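Local structure of acid phosphatase (Bacillus anthracis, 2I33) at the interface of chains A and B. The protein hydrolyses phosphate monoesters as a magnesium-dependent class C acid phosphatase of the HAD superfamily. Coordinates in Å, arbitrary orientation; residue numbers count along the deposited sequence, not the author numbering. Chains: chain A/B, Acid phosphatase.

The interface of chains A and B. Residues chain A 21-22, 25, 29; chain B 222, 226, 242, 245.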
loop_
_atom_site.group_PDB
_atom_site.type_symbol
_atom_site.label_atom_id
_atom_site.label_comp_id
_atom_site.label_asym_id
_atom_site.label_seq_id
_atom_site.Cartn_x
_atom_site.Cartn_y
_atom_site.Cartn_z
ATOM N N LEU A 21 5.259 2.028 15.236
ATOM C CA LEU A 21 6.273 1.013 15.066
ATOM C C LEU A 21 5.945 0.011 13.974
ATOM O O LEU A 21 6.755 -0.188 13.067
ATOM C CB LEU A 21 6.579 0.322 16.374
ATOM C CG LEU A 21 7.968 -0.295 16.384
ATOM C CD1 LEU A 21 8.468 -0.488 17.816
ATOM C CD2 LEU A 21 7.985 -1.582 15.626
ATOM N N MET A 22 4.759 -0.586 14.011
ATOM C CA MET A 22 4.413 -1.578 12.991
ATOM C C MET A 22 4.355 -0.979 11.586
ATOM O O MET A 22 4.837 -1.568 10.620
ATOM C CB MET A 22 3.081 -2.220 13.330
ATOM C CG MET A 22 3.206 -3.161 14.454
ATOM S SD MET A 22 4.269 -4.562 14.046
ATOM C CE MET A 22 3.090 -5.626 13.235
ATOM N N LEU A 25 7.903 -0.515 10.534
ATOM C CA LEU A 25 8.550 -1.801 10.357
ATOM C C LEU A 25 8.104 -2.435 9.032
ATOM O O LEU A 25 8.906 -2.960 8.282
ATOM C CB LEU A 25 8.185 -2.688 11.530
ATOM C CG LEU A 25 8.897 -4.022 11.597
ATOM C CD1 LEU A 25 10.402 -3.870 11.700
ATOM C CD2 LEU A 25 8.360 -4.715 12.785
ATOM N N THR A 29 10.783 -3.097 6.053
ATOM C CA THR A 29 11.204 -4.479 5.909
ATOM C C THR A 29 10.319 -5.306 5.004
ATOM O O THR A 29 10.778 -6.341 4.524
ATOM C CB THR A 29 11.346 -5.220 7.261
ATOM O OG1 THR A 29 10.055 -5.464 7.803
ATOM C CG2 THR A 29 12.173 -4.426 8.266
ATOM N N TRP B 222 5.041 -10.653 6.486
ATOM C CA TRP B 222 6.147 -9.733 6.691
ATOM C C TRP B 222 6.560 -9.691 8.157
ATOM O O TRP B 222 7.721 -9.542 8.451
ATOM C CB TRP B 222 5.814 -8.335 6.191
ATOM C CG TRP B 222 4.735 -7.692 6.943
ATOM C CD1 TRP B 222 3.417 -7.730 6.675
ATOM C CD2 TRP B 222 4.891 -6.840 8.082
ATOM N NE1 TRP B 222 2.730 -7.006 7.591
ATOM C CE2 TRP B 222 3.606 -6.447 8.477
ATOM C CE3 TRP B 222 5.993 -6.420 8.841
ATOM C CZ2 TRP B 222 3.383 -5.594 9.549
ATOM C CZ3 TRP B 222 5.763 -5.568 9.913
ATOM C CH2 TRP B 222 4.473 -5.185 10.257
ATOM N N LEU B 226 9.942 -11.900 10.352
ATOM C CA LEU B 226 10.814 -11.326 11.352
ATOM C C LEU B 226 10.965 -12.236 12.551
ATOM O O LEU B 226 11.940 -12.136 13.250
ATOM C CB LEU B 226 10.272 -9.988 11.827
ATOM C CG LEU B 226 10.295 -8.880 10.776
ATOM C CD1 LEU B 226 9.488 -7.716 11.289
ATOM C CD2 LEU B 226 11.702 -8.432 10.459
ATOM N N ARG B 242 11.140 -6.448 16.815
ATOM C CA ARG B 242 10.579 -5.343 16.056
ATOM C C ARG B 242 11.548 -4.149 16.102
ATOM O O ARG B 242 11.879 -3.588 15.048
ATOM C CB ARG B 242 9.222 -4.996 16.632
ATOM C CG ARG B 242 8.148 -5.972 16.280
ATOM C CD ARG B 242 6.879 -5.590 17.013
ATOM N NE ARG B 242 5.774 -6.511 16.799
ATOM C CZ ARG B 242 4.506 -6.220 17.074
ATOM N NH1 ARG B 242 4.190 -5.059 17.636
ATOM N NH2 ARG B 242 3.550 -7.082 16.787
ATOM N N ASN B 245 14.862 -4.517 14.081
ATOM C CA ASN B 245 14.727 -4.512 12.622
ATOM C C ASN B 245 14.350 -3.174 12.038
ATOM O O ASN B 245 14.187 -3.060 10.834
ATOM C CB ASN B 245 13.745 -5.584 12.176
ATOM C CG ASN B 245 14.380 -6.913 12.136
ATOM O OD1 ASN B 245 14.956 -7.300 11.106
ATOM N ND2 ASN B 245 14.379 -7.601 13.271
HETATM O O HOH W 1 9.349 -8.043 6.734
#
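A:Leu25 reaches tip to tip toward B:Leu226, its CD2 methyl 3.5 Å from B:Leu226 CD1. With CG anti to the backbone N (chi1 -173°), the fork of A:Leu25 also reaches neighbouring groups of chain B: CG lies in the ring plane of B:Trp222 at its benzo edge, 3.9 Å from CZ3, CD2 also meets the aliphatic CG of B:Arg242, and CD1 rests on CB of B:Asn245. The B:Arg242 chain runs extended from CG to NE and crosses the leucine at about a right angle; its CB is touched by A:Leu21 CD2.

Sulfur and methyl of A:Met22 divide between two flat groups. SD sits over the centre of one guanidinium face of B:Arg242, 3.5 Å from CZ, while the bend at chi2 (-64°) and chi3 (-84°) brings CE obliquely to the CH2 corner of the B:Trp222 benzo ring, off the ring plane and 3.3 Å from CH2. The thioether thus lies against both the guanidinium and the indole.

A water links the chains here. A:Thr29 OG1 lies 2.9 Å from this water, which is 2.8 Å from B:Trp222 O. OG1 also donates to A:Leu25 O (2.8 Å) from above the carbonyl plane, which ties the threonine hydroxyl to its own helix; its CG2 methyl packs near B:Asn245 O.

Helix 21-29 of chain A thereby packs against helices 221-226 and 235-244 of chain B and the residue following the latter, and the two-fold repeats the patch with chains exchanged in this probable dimer.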